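Local coordinates for protein alginate lyase (PDB 6KFN) that cleaves the polysaccharide alginate, probably by beta-elimination at mannuronate units, on a scaffold built as a right-handed parallel beta-helix, at residues 26-31 with 54-59; 39-44 with 73-78; 86-91 with 110-115; 153-158 with 186-191; 169-174 with 195-200. All coordinates share one frame; numbering follows the deposited sequence.

From the N terminus, contact 1 closes a loop of about one coil by pairing strands 25-29 and 51-55; before it closes, contact 2 opens, so the two loops cross, contact 2 joining strands 39-41 and 73-77 of another sheet. Contact 3 follows in series, linking strands 88-92 and 110-114. It touches contact 1 through Ser55 and Gly86, and contact 2 through Ser74 and Thr90. Farther along, contacts 4 and 5 cross in turn: 153-158 meets 186-191 in the loops that leave strands 149-151 and 184-186, while 169-174 meets 195-200 along strands and the turn between them. Ile186 packs on Val195 between them. All five join neighbouring coils of the beta-helix, and none nests in another.

Contact 1 of 5, residues 26-31 with 54-59; sequences DIVLAE and RSAGSV
Arg54 and Asp26 meet edge to edge, the guanidinium and carboxylate nearly coplanar (planes 27° apart). Arg54 leaves its backbone with CG in the crowded position between N and the carbonyl carbon (chi1 66°), runs extended as far as NE, and thereby reaches back along the neighbouring strand. The grip is side-on. NE donates to Asp26 OD1 at 2.9 Å, and NH2 donates to Asp26 OD2 at 2.9 Å, each oxygen using its syn lone pair. This paired salt bridge fixes the rotation of the guanidinium, and Val28, lying alongside Arg54 on the same side of the sheet, covers one of its faces, with CG2 3.5 Å from Arg54 NH2. The other branch, CG1, meets Ala56, two residues beyond Arg54, at 3.7 Å from its CB. Beneath these side chains runs the parallel ladder by which successive coils of a right-handed beta-helix are joined: Arg54 N donates to Ile27 O, Leu29 N to Arg54 O at 2.8 Å, and Ala56 N to Leu29 O. Leu29 and Ser55 point to the opposite face, where Leu29 packs on Leu14 of helix 11-19. Beyond the strands, Glu31 stretches across Gly57, placing OE1 3.3 Å from Gly57 CA, while OE2 accepts a hydrogen bond from Asn60 N. Ser55 OG donates to Gly57 O at 2.8 Å.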
# COMPACT_ATOMS: atom_id res chain seq x y z
N ASP A 26 15.41 -12.46 14.96
CA ASP A 26 14.21 -11.84 15.53
C ASP A 26 14.68 -10.55 16.20
O ASP A 26 15.25 -10.60 17.28
CB ASP A 26 13.56 -12.80 16.50
CG ASP A 26 12.19 -12.39 16.97
OD1 ASP A 26 11.57 -11.53 16.34
OD2 ASP A 26 11.74 -12.99 18.00
N ILE A 27 14.46 -9.43 15.51
CA ILE A 27 14.84 -8.11 15.98
C ILE A 27 13.61 -7.51 16.66
O ILE A 27 12.61 -7.23 16.01
CB ILE A 27 15.33 -7.23 14.82
CG1 ILE A 27 16.49 -7.90 14.08
CG2 ILE A 27 15.68 -5.85 15.34
CD1 ILE A 27 16.84 -7.20 12.75
N VAL A 28 13.71 -7.38 17.99
CA VAL A 28 12.56 -7.10 18.85
C VAL A 28 12.73 -5.71 19.44
O VAL A 28 13.67 -5.48 20.21
CB VAL A 28 12.41 -8.16 19.95
CG1 VAL A 28 11.13 -7.90 20.73
CG2 VAL A 28 12.41 -9.59 19.35
N LEU A 29 11.85 -4.79 19.05
CA LEU A 29 11.99 -3.39 19.38
C LEU A 29 11.13 -3.00 20.59
O LEU A 29 9.94 -3.33 20.67
CB LEU A 29 11.62 -2.54 18.18
CG LEU A 29 12.42 -2.82 16.91
CD1 LEU A 29 12.11 -1.80 15.85
CD2 LEU A 29 13.91 -2.86 17.23
N ALA A 30 11.75 -2.31 21.54
CA ALA A 30 11.09 -1.99 22.80
C ALA A 30 9.84 -1.14 22.61
O ALA A 30 9.83 -0.18 21.85
CB ALA A 30 12.08 -1.24 23.70
N GLU A 31 8.78 -1.48 23.34
CA GLU A 31 7.57 -0.66 23.35
C GLU A 31 7.86 0.74 23.84
O GLU A 31 8.67 0.96 24.73
CB GLU A 31 6.50 -1.30 24.23
CG GLU A 31 5.90 -2.56 23.62
CD GLU A 31 4.71 -3.02 24.41
OE1 GLU A 31 4.82 -4.02 25.13
OE2 GLU A 31 3.65 -2.36 24.35
N ARG A 54 10.05 -6.59 14.72
CA ARG A 54 8.74 -6.52 15.36
C ARG A 54 8.80 -5.70 16.62
O ARG A 54 9.85 -5.54 17.23
CB ARG A 54 8.17 -7.91 15.63
CG ARG A 54 8.96 -8.69 16.66
CD ARG A 54 8.36 -10.07 16.83
NE ARG A 54 9.15 -10.90 17.72
CZ ARG A 54 8.96 -11.03 19.03
NH1 ARG A 54 7.97 -10.38 19.65
NH2 ARG A 54 9.76 -11.80 19.73
N SER A 55 7.65 -5.24 17.05
CA SER A 55 7.51 -4.62 18.34
C SER A 55 7.48 -5.73 19.41
O SER A 55 6.92 -6.82 19.21
CB SER A 55 6.22 -3.78 18.29
OG SER A 55 6.06 -2.97 19.42
N ALA A 56 8.04 -5.40 20.57
CA ALA A 56 8.02 -6.32 21.70
C ALA A 56 6.61 -6.58 22.18
O ALA A 56 6.34 -7.64 22.74
CB ALA A 56 8.89 -5.77 22.85
N GLY A 57 5.70 -5.62 22.01
CA GLY A 57 4.31 -5.82 22.39
C GLY A 57 3.44 -4.79 21.68
O GLY A 57 3.94 -3.92 20.96
N SER A 58 2.13 -4.92 21.87
CA SER A 58 1.17 -4.10 21.13
C SER A 58 0.51 -3.02 21.96
O SER A 58 -0.33 -2.29 21.42
CB SER A 58 0.09 -4.96 20.50
OG SER A 58 -0.56 -5.72 21.49
N VAL A 59 0.81 -2.92 23.25
CA VAL A 59 0.18 -1.87 24.04
C VAL A 59 0.67 -0.50 23.57
O VAL A 59 -0.12 0.42 23.37
CB VAL A 59 0.41 -2.08 25.54
CG1 VAL A 59 -0.09 -0.86 26.33
CG2 VAL A 59 -0.30 -3.35 26.00

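Contact 2 of 5, residues 39-44 with 73-78; sequences FKAEAS and YSLYVT
Strand 39-41 is the first strand within this chain of a long parallel sheet of the right-handed beta-helix, and strand 75-77 lies next to it one coil later, the two short axes 21° apart. Three backbone hydrogen bonds carry the pairing. Tyr76 N donates to Phe39 O at 2.9 Å, nearly along the carbonyl axis; Ala41 N donates to Tyr76 O; and Thr78 N donates to Ala41 O. Together they set the register of Phe39 with Leu75, Lys40 with Tyr76 and Ala41 with Val77.

Apolar contacts gather on the face that bears Phe39, Ala41, Leu75 and Val77. Leu75 CD1 comes within 3.9 Å of Phe39 CB, and Ala41 CB stands 4.2 Å from Val77 CG2. The Phe39 ring itself leads away from strand 75-77 and lies against Leu14 and Leu18 of helix 11-19, while Val77 and Leu75 pack on strand 82-85, facing the inside of the coil.

Lys40 and Tyr76 lie on the other face. Tyr73, before the corner at Ser74, has CG in the crowded position (chi1 41°) and crosses Lys40 at about a right angle; Lys40 NZ gives its OH a weak hydrogen bond of 3.0 Å and is also bound to Ser38 O. Tyr76 CB sits over the rim of one face of the Tyr73 ring, and Thr78 CG2 likewise over the Tyr76 ring, while Tyr76 OH bonds Asp99.

At the strand ends a water bridges the two segments, donating to Glu42 O at 2.8 Å and lying 2.8 Å from Thr78 OG1.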
# COMPACT_ATOMS: atom_id res chain seq x y z
N PHE A 39 16.06 3.44 8.08
CA PHE A 39 16.51 2.06 8.33
C PHE A 39 16.43 1.21 7.07
O PHE A 39 15.50 1.35 6.29
CB PHE A 39 15.63 1.50 9.43
CG PHE A 39 15.83 2.24 10.73
CD1 PHE A 39 17.04 2.18 11.40
CD2 PHE A 39 14.80 3.00 11.25
CE1 PHE A 39 17.23 2.92 12.56
CE2 PHE A 39 14.98 3.76 12.40
CZ PHE A 39 16.20 3.69 13.05
N LYS A 40 17.44 0.35 6.88
CA LYS A 40 17.65 -0.42 5.66
C LYS A 40 17.67 -1.92 5.94
O LYS A 40 18.57 -2.41 6.62
CB LYS A 40 18.94 0.01 4.97
CG LYS A 40 18.98 1.48 4.53
CD LYS A 40 20.39 1.92 4.14
CE LYS A 40 20.46 3.42 3.90
NZ LYS A 40 20.04 4.20 5.12
N ALA A 41 16.67 -2.62 5.43
CA ALA A 41 16.54 -4.06 5.55
C ALA A 41 17.03 -4.68 4.23
O ALA A 41 16.28 -4.76 3.27
CB ALA A 41 15.10 -4.43 5.87
N GLU A 42 18.33 -5.04 4.20
CA GLU A 42 19.03 -5.40 2.96
C GLU A 42 19.24 -6.90 2.78
O GLU A 42 19.25 -7.39 1.66
CB GLU A 42 20.39 -4.71 2.87
CG GLU A 42 20.33 -3.21 2.80
CD GLU A 42 21.67 -2.48 2.70
OE1 GLU A 42 22.72 -3.07 2.98
OE2 GLU A 42 21.65 -1.30 2.35
N ALA A 43 19.47 -7.63 3.85
CA ALA A 43 19.74 -9.06 3.81
C ALA A 43 18.47 -9.80 3.38
O ALA A 43 17.39 -9.23 3.36
CB ALA A 43 20.19 -9.53 5.20
N SER A 44 18.61 -11.07 3.05
CA SER A 44 17.48 -11.91 2.72
C SER A 44 17.37 -13.08 3.67
O SER A 44 18.36 -13.77 3.98
CB SER A 44 17.57 -12.46 1.30
OG SER A 44 17.39 -11.43 0.35
N TYR A 73 12.80 7.70 4.29
CA TYR A 73 11.80 6.65 4.42
C TYR A 73 11.84 6.20 5.86
O TYR A 73 12.85 6.38 6.58
CB TYR A 73 12.11 5.50 3.49
CG TYR A 73 13.57 5.20 3.46
CD1 TYR A 73 14.17 4.48 4.44
CD2 TYR A 73 14.35 5.64 2.39
CE1 TYR A 73 15.53 4.18 4.41
CE2 TYR A 73 15.70 5.36 2.33
CZ TYR A 73 16.29 4.64 3.33
OH TYR A 73 17.62 4.34 3.31
N SER A 74 10.76 5.60 6.31
CA SER A 74 10.82 4.99 7.62
C SER A 74 11.59 3.67 7.56
O SER A 74 12.43 3.38 8.42
CB SER A 74 9.46 4.74 8.22
OG SER A 74 8.60 5.89 8.15
N LEU A 75 11.35 2.89 6.51
CA LEU A 75 12.00 1.60 6.32
C LEU A 75 12.12 1.36 4.82
O LEU A 75 11.16 1.51 4.08
CB LEU A 75 11.18 0.50 6.99
CG LEU A 75 11.77 -0.91 6.94
CD1 LEU A 75 13.11 -1.01 7.73
CD2 LEU A 75 10.78 -1.92 7.46
N TYR A 76 13.32 0.94 4.39
CA TYR A 76 13.62 0.63 2.99
C TYR A 76 14.02 -0.84 2.94
O TYR A 76 15.05 -1.21 3.51
CB TYR A 76 14.76 1.52 2.49
CG TYR A 76 15.15 1.34 1.05
CD1 TYR A 76 14.25 1.01 0.06
CD2 TYR A 76 16.46 1.52 0.65
CE1 TYR A 76 14.63 0.92 -1.28
CE2 TYR A 76 16.85 1.43 -0.67
CZ TYR A 76 15.94 1.12 -1.63
OH TYR A 76 16.36 1.04 -2.93
N VAL A 77 13.22 -1.67 2.27
CA VAL A 77 13.41 -3.12 2.23
C VAL A 77 13.88 -3.48 0.83
O VAL A 77 13.18 -3.22 -0.15
CB VAL A 77 12.12 -3.87 2.58
CG1 VAL A 77 12.42 -5.37 2.64
CG2 VAL A 77 11.51 -3.38 3.88
N THR A 78 15.07 -4.11 0.74
CA THR A 78 15.67 -4.53 -0.50
C THR A 78 16.02 -6.00 -0.52
O THR A 78 16.58 -6.46 -1.52
CB THR A 78 16.89 -3.68 -0.88
OG1 THR A 78 17.81 -3.70 0.21
CG2 THR A 78 16.50 -2.25 -1.19
O HOH W 1 19.70 -5.59 -0.47

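Contact 3 of 5, residues 86-91 with 110-115; sequences GLKMTG and EIYDIG
Glu110 bonds through both its N and its O: its N donates to Leu87 O at 3.0 Å, and its O accepts from Met89 N. Its extended side chain lies alongside that of Lys88, so that OE1 touches Lys88 CE at 3.2 Å yet stays 4.1 Å from Lys88 NZ, beyond a salt bridge. Glu110 OE2 is held by Tyr136 OH and by a water that bonds Lys88 NZ weakly. Ile111 turns to the interior of the beta-helix, CG1 4.2 Å from Met89 CB, both side chains packing on Ile96. At Tyr112, N donates to Met89 O, and a crowded first torsion (chi1 59°) lays the ring over Thr90, whose CB makes a CH-pi contact 4.0 Å from the ring centroid. Thr90 OG1 donates to Tyr112 O at 2.7 Å from above the carbonyl plane. The chain turns a corner at Asp113, whose O receives Gly91 N at 3.1 Å and whose OD1 binds Asn137 ND2. Ile114 CD1 then packs on Thr90 CA. Since a water also donates to both Thr90 OG1 and Asp113 OD2, the threonine hydroxyl serves as donor and acceptor at once, tying two coils at their corner, whereas Lys88 and Glu110 probably attract each other only at a distance.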
# COMPACT_ATOMS: atom_id res chain seq x y z
N GLY A 86 3.78 -5.34 13.69
CA GLY A 86 3.40 -4.63 14.90
C GLY A 86 4.04 -3.30 15.12
O GLY A 86 4.03 -2.82 16.24
N LEU A 87 4.57 -2.66 14.12
CA LEU A 87 5.30 -1.42 14.23
C LEU A 87 4.48 -0.24 13.71
O LEU A 87 3.65 -0.38 12.82
CB LEU A 87 6.58 -1.51 13.41
CG LEU A 87 7.59 -2.55 13.94
CD1 LEU A 87 8.68 -2.81 12.92
CD2 LEU A 87 8.22 -2.07 15.20
N LYS A 88 4.81 0.92 14.24
CA LYS A 88 4.39 2.19 13.67
C LYS A 88 5.52 2.74 12.80
O LYS A 88 6.71 2.57 13.13
CB LYS A 88 4.06 3.18 14.79
CG LYS A 88 2.88 2.79 15.63
CD LYS A 88 2.62 3.71 16.83
CE LYS A 88 1.35 3.43 17.53
NZ LYS A 88 1.21 4.40 18.66
N MET A 89 5.16 3.40 11.70
CA MET A 89 6.11 4.03 10.81
C MET A 89 5.61 5.45 10.51
O MET A 89 4.45 5.61 10.11
CB MET A 89 6.29 3.29 9.47
CG MET A 89 7.06 1.97 9.49
SD MET A 89 6.07 0.59 10.01
CE MET A 89 7.32 -0.74 9.80
N THR A 90 6.47 6.44 10.67
CA THR A 90 6.06 7.81 10.52
C THR A 90 7.22 8.70 10.13
O THR A 90 8.38 8.30 10.17
CB THR A 90 5.41 8.28 11.84
OG1 THR A 90 4.72 9.51 11.64
CG2 THR A 90 6.39 8.49 12.97
N GLY A 91 6.88 9.96 9.82
CA GLY A 91 7.90 10.98 9.87
C GLY A 91 8.95 10.95 8.76
O GLY A 91 10.12 11.30 8.99
N GLU A 110 1.02 0.46 11.55
CA GLU A 110 0.32 1.74 11.56
C GLU A 110 1.27 2.75 10.92
O GLU A 110 2.32 3.04 11.50
CB GLU A 110 -0.07 2.12 12.99
CG GLU A 110 -0.88 3.38 13.09
CD GLU A 110 -1.21 3.82 14.52
OE1 GLU A 110 -1.04 3.04 15.45
OE2 GLU A 110 -1.64 4.98 14.66
N ILE A 111 0.91 3.25 9.73
CA ILE A 111 1.81 4.05 8.90
C ILE A 111 1.12 5.39 8.67
O ILE A 111 -0.00 5.41 8.14
CB ILE A 111 2.10 3.34 7.57
CG1 ILE A 111 2.70 1.96 7.84
CG2 ILE A 111 2.98 4.21 6.68
CD1 ILE A 111 2.85 1.11 6.61
N TYR A 112 1.76 6.48 9.09
CA TYR A 112 1.04 7.75 9.11
C TYR A 112 2.01 8.91 9.15
O TYR A 112 3.17 8.80 9.57
CB TYR A 112 0.11 7.82 10.37
CG TYR A 112 0.87 7.67 11.67
CD1 TYR A 112 1.21 6.40 12.14
CD2 TYR A 112 1.33 8.75 12.40
CE1 TYR A 112 1.95 6.20 13.27
CE2 TYR A 112 2.11 8.55 13.59
CZ TYR A 112 2.41 7.25 13.98
OH TYR A 112 3.17 6.93 15.11
N ASP A 113 1.48 10.07 8.75
CA ASP A 113 2.22 11.34 8.72
C ASP A 113 3.45 11.21 7.82
O ASP A 113 4.61 11.35 8.22
CB ASP A 113 2.54 11.89 10.10
CG ASP A 113 1.32 12.29 10.89
OD1 ASP A 113 0.25 12.54 10.32
OD2 ASP A 113 1.47 12.33 12.15
N ILE A 114 3.15 10.94 6.55
CA ILE A 114 4.11 10.63 5.50
C ILE A 114 4.03 11.73 4.44
O ILE A 114 2.94 12.17 4.06
CB ILE A 114 3.78 9.25 4.87
CG1 ILE A 114 3.79 8.14 5.93
CG2 ILE A 114 4.71 8.93 3.74
CD1 ILE A 114 5.09 7.96 6.68
N GLY A 115 5.19 12.17 3.95
CA GLY A 115 5.21 13.26 2.98
C GLY A 115 4.55 12.92 1.64
O GLY A 115 3.78 13.72 1.10
O HOH W 2 -0.64 6.40 16.88
O HOH W 3 4.01 11.59 13.26

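Contact 4 of 5, residues 153-158 with 186-191; sequences SDKGKW and IKEGTV
Two carboxylates approach closely here: Asp154 OD1 lies 3.3 Å from Glu188 OE2, their planes 70° apart and no hydrogen bond joining them. The touching residues lie in the loops after strands 149-151 and 184-186, in neighbouring coils of the right-handed beta-helix. Lys155 N donates to Glu188 OE2 at 2.8 Å, from above the carboxylate plane, and a water lies within hydrogen-bonding distance of Asp154 OD1 and Glu188 OE1 and accepts from Lys187 NZ. That ammonium also bonds Asp185, a ligand of a bound sodium ion, so the contact borders the metal site. The closeness of the acids would tend to raise their pKa values, an effect the Lys155 N-H and the Lys187 ammonium probably counter. In Glu188 a crowded first torsion (chi1 59°) sets CG 3.5 Å from Trp158 CZ2, and the bend at chi2 then turns the carboxylate to Lys155 N and Asp154. The indole NE1 donates to Ser153 O at 3.0 Å and, weakly, to Glu188 O. Asp154 OD2 accepts from Gly156 N, closing an Asx turn. In the second segment, Lys187 to Thr190 form a type II turn with Gly189 at its third position, phi 97°. Lys187 O takes two donors, Thr190 N and Thr190 OG1, the latter at 2.8 Å.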
# COMPACT_ATOMS: atom_id res chain seq x y z
N SER A 153 5.45 0.99 -10.96
CA SER A 153 5.98 2.24 -11.47
C SER A 153 5.20 2.69 -12.69
O SER A 153 4.78 1.91 -13.54
CB SER A 153 7.45 2.08 -11.88
OG SER A 153 8.27 1.79 -10.78
N ASP A 154 5.03 4.01 -12.80
CA ASP A 154 4.52 4.63 -14.02
C ASP A 154 5.41 4.25 -15.21
O ASP A 154 6.63 4.05 -15.06
CB ASP A 154 4.54 6.17 -13.83
CG ASP A 154 3.95 6.95 -14.97
OD1 ASP A 154 2.70 7.08 -15.04
OD2 ASP A 154 4.75 7.44 -15.79
N LYS A 155 4.81 4.23 -16.40
CA LYS A 155 5.52 3.90 -17.63
C LYS A 155 6.77 4.71 -17.85
O LYS A 155 7.74 4.21 -18.43
CB LYS A 155 4.57 4.02 -18.82
CG LYS A 155 4.04 5.42 -19.09
CD LYS A 155 3.01 5.44 -20.21
CE LYS A 155 2.44 6.81 -20.44
NZ LYS A 155 1.43 6.75 -21.52
N GLY A 156 6.79 5.98 -17.42
CA GLY A 156 7.98 6.79 -17.60
C GLY A 156 9.18 6.32 -16.81
O GLY A 156 10.29 6.81 -17.06
N LYS A 157 8.97 5.43 -15.84
CA LYS A 157 10.04 4.87 -15.03
C LYS A 157 10.31 3.40 -15.33
O LYS A 157 11.18 2.82 -14.67
CB LYS A 157 9.70 5.02 -13.54
CG LYS A 157 9.72 6.47 -13.10
CD LYS A 157 11.14 7.05 -13.08
CE LYS A 157 11.13 8.55 -12.68
NZ LYS A 157 10.52 8.67 -11.35
N TRP A 158 9.66 2.79 -16.34
CA TRP A 158 9.94 1.38 -16.61
C TRP A 158 11.39 1.13 -17.03
O TRP A 158 11.89 0.03 -16.82
CB TRP A 158 9.02 0.85 -17.71
CG TRP A 158 7.60 0.67 -17.29
CD1 TRP A 158 6.99 1.00 -16.10
CD2 TRP A 158 6.58 0.07 -18.10
NE1 TRP A 158 5.66 0.63 -16.14
CE2 TRP A 158 5.37 0.06 -17.35
CE3 TRP A 158 6.56 -0.49 -19.40
CZ2 TRP A 158 4.21 -0.50 -17.85
CZ3 TRP A 158 5.40 -1.03 -19.88
CH2 TRP A 158 4.22 -1.03 -19.12
N ILE A 186 -2.55 1.10 -8.53
CA ILE A 186 -1.96 -0.12 -9.08
C ILE A 186 -1.44 0.23 -10.47
O ILE A 186 -2.24 0.48 -11.38
CB ILE A 186 -3.00 -1.25 -9.13
CG1 ILE A 186 -3.54 -1.55 -7.73
CG2 ILE A 186 -2.38 -2.48 -9.78
CD1 ILE A 186 -4.68 -2.53 -7.69
N LYS A 187 -0.13 0.30 -10.64
CA LYS A 187 0.43 0.82 -11.87
C LYS A 187 0.42 -0.18 -13.03
O LYS A 187 0.49 -1.41 -12.87
CB LYS A 187 1.87 1.29 -11.66
CG LYS A 187 1.96 2.47 -10.70
CD LYS A 187 1.18 3.67 -11.26
CE LYS A 187 1.24 4.94 -10.48
NZ LYS A 187 0.32 6.00 -10.97
N GLU A 188 0.40 0.41 -14.22
CA GLU A 188 0.70 -0.32 -15.44
C GLU A 188 1.99 -1.10 -15.26
O GLU A 188 2.97 -0.63 -14.68
CB GLU A 188 0.81 0.65 -16.62
CG GLU A 188 1.86 1.77 -16.50
CD GLU A 188 1.41 3.09 -15.88
OE1 GLU A 188 0.53 3.08 -14.98
OE2 GLU A 188 1.97 4.12 -16.31
N GLY A 189 2.00 -2.32 -15.82
CA GLY A 189 3.13 -3.23 -15.74
C GLY A 189 3.04 -4.27 -14.65
O GLY A 189 3.74 -5.27 -14.72
N THR A 190 2.21 -4.01 -13.62
CA THR A 190 2.00 -4.97 -12.56
C THR A 190 0.94 -5.98 -12.96
O THR A 190 -0.02 -5.64 -13.67
CB THR A 190 1.61 -4.29 -11.24
OG1 THR A 190 0.28 -3.74 -11.32
CG2 THR A 190 2.61 -3.24 -10.81
N VAL A 191 1.08 -7.19 -12.44
CA VAL A 191 0.15 -8.28 -12.70
C VAL A 191 -0.24 -8.93 -11.38
O VAL A 191 0.61 -9.27 -10.58
CB VAL A 191 0.79 -9.32 -13.65
CG1 VAL A 191 -0.05 -10.49 -13.83
CG2 VAL A 191 1.15 -8.69 -14.99
O HOH W 4 4.77 -1.13 -12.62
O HOH W 5 0.30 5.63 -13.85

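Contact 5 of 5, residues 169-174 with 195-200; sequences VISGVR and VENSVF
With CG between N and the carbonyl carbon (chi1 63°), the otherwise extended Glu196 side chain brings its carboxylate to Ser171, whose OG is anti to its backbone N (chi1 -179°). The hydroxyl donates to Glu196 OE2 at 2.7 Å, on the anti lone pair, while OE1 forms a salt bridge with Arg225 in the next strand. A water completes the cluster, donating to Ser171 OG and accepting from Asn197 ND2. Ser198 is set differently: its OG, beside the backbone N (chi1 -66°), receives Val173 N at 3.1 Å and donates to Glu196 O at 2.9 Å, so that the hydroxyl stands in for a backbone acceptor at the turn. Glu196 O thus holds two donors, the other being Gly172 N at 3.0 Å. On both sides of this turn the backbones pair directly, Glu196 N donating to Ile170 O at 2.8 Å and Val199 N to Val173 O at 2.9 Å. At the turn itself Gly172 and Asn197 both adopt positive phi. Inside, Ile170 CD1 and Val195 CG2 lie side by side at 4.0 Å, both over Ile184; outside, Arg174 lays one face of its guanidinium on Val199, with NH1 3.8 Å from CG1. Two adjacent coils bending at the same place, with strands paired in parallel before and after, are typical of a parallel beta-helix, here of the right-handed family.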
# COMPACT_ATOMS: atom_id res chain seq x y z
N VAL A 169 -0.30 -8.60 -2.34
CA VAL A 169 -1.58 -8.74 -1.68
C VAL A 169 -1.75 -7.68 -0.61
O VAL A 169 -0.86 -7.48 0.22
CB VAL A 169 -1.74 -10.15 -1.08
CG1 VAL A 169 -3.05 -10.29 -0.34
CG2 VAL A 169 -1.61 -11.22 -2.18
N ILE A 170 -2.91 -7.04 -0.61
CA ILE A 170 -3.33 -6.05 0.36
C ILE A 170 -4.59 -6.62 0.99
O ILE A 170 -5.60 -6.78 0.30
CB ILE A 170 -3.61 -4.70 -0.34
CG1 ILE A 170 -2.32 -4.15 -1.01
CG2 ILE A 170 -4.24 -3.71 0.64
CD1 ILE A 170 -2.52 -3.29 -2.15
N SER A 171 -4.53 -7.02 2.28
CA SER A 171 -5.58 -7.83 2.88
C SER A 171 -5.94 -7.32 4.26
O SER A 171 -5.10 -7.27 5.15
CB SER A 171 -5.13 -9.28 2.97
OG SER A 171 -6.10 -10.09 3.51
N GLY A 172 -7.20 -6.93 4.47
CA GLY A 172 -7.60 -6.50 5.79
C GLY A 172 -6.92 -5.21 6.23
O GLY A 172 -6.55 -5.08 7.40
N VAL A 173 -6.74 -4.28 5.31
CA VAL A 173 -6.11 -3.00 5.60
C VAL A 173 -7.16 -1.90 5.68
O VAL A 173 -8.12 -1.90 4.92
CB VAL A 173 -5.00 -2.69 4.55
CG1 VAL A 173 -4.26 -1.36 4.72
CG2 VAL A 173 -3.95 -3.83 4.57
N ARG A 174 -6.94 -0.95 6.55
CA ARG A 174 -7.72 0.27 6.62
C ARG A 174 -6.87 1.39 6.05
O ARG A 174 -5.73 1.57 6.46
CB ARG A 174 -8.06 0.60 8.07
CG ARG A 174 -9.09 1.71 8.21
CD ARG A 174 -9.38 1.89 9.71
NE ARG A 174 -10.30 0.86 10.15
CZ ARG A 174 -11.62 0.89 9.97
NH1 ARG A 174 -12.21 1.93 9.40
NH2 ARG A 174 -12.36 -0.14 10.35
N VAL A 195 -6.54 -6.89 -3.75
CA VAL A 195 -6.98 -6.00 -2.68
C VAL A 195 -8.25 -6.63 -2.10
O VAL A 195 -9.25 -6.73 -2.82
CB VAL A 195 -7.31 -4.59 -3.18
CG1 VAL A 195 -7.75 -3.73 -2.01
CG2 VAL A 195 -6.09 -3.99 -3.91
N GLU A 196 -8.19 -7.06 -0.85
CA GLU A 196 -9.31 -7.81 -0.29
C GLU A 196 -9.57 -7.39 1.14
O GLU A 196 -8.66 -7.03 1.90
CB GLU A 196 -9.06 -9.34 -0.32
CG GLU A 196 -7.87 -9.76 0.53
CD GLU A 196 -7.64 -11.26 0.59
OE1 GLU A 196 -8.17 -11.96 -0.30
OE2 GLU A 196 -6.87 -11.71 1.48
N ASN A 197 -10.84 -7.48 1.53
CA ASN A 197 -11.25 -7.38 2.94
C ASN A 197 -10.81 -6.07 3.59
O ASN A 197 -10.58 -6.05 4.81
CB ASN A 197 -10.75 -8.58 3.75
CG ASN A 197 -11.13 -9.89 3.13
OD1 ASN A 197 -12.16 -10.04 2.57
ND2 ASN A 197 -10.24 -10.87 3.26
N SER A 198 -10.71 -5.01 2.82
CA SER A 198 -10.14 -3.75 3.27
C SER A 198 -11.24 -2.69 3.38
O SER A 198 -12.36 -2.86 2.90
CB SER A 198 -9.00 -3.34 2.35
OG SER A 198 -7.91 -4.27 2.48
N VAL A 199 -10.89 -1.59 4.06
CA VAL A 199 -11.84 -0.51 4.34
C VAL A 199 -11.18 0.80 3.95
O VAL A 199 -10.08 1.11 4.41
CB VAL A 199 -12.28 -0.48 5.81
CG1 VAL A 199 -13.28 0.67 6.03
CG2 VAL A 199 -12.89 -1.81 6.21
N PHE A 200 -11.89 1.58 3.13
CA PHE A 200 -11.39 2.84 2.58
C PHE A 200 -12.20 3.99 3.18
O PHE A 200 -13.39 4.13 2.92
CB PHE A 200 -11.52 2.85 1.07
CG PHE A 200 -10.98 1.60 0.41
CD1 PHE A 200 -9.73 1.08 0.76
CD2 PHE A 200 -11.74 0.90 -0.51
CE1 PHE A 200 -9.28 -0.11 0.19
CE2 PHE A 200 -11.28 -0.28 -1.09
CZ PHE A 200 -10.05 -0.79 -0.73
O HOH W 6 -8.14 -10.21 5.35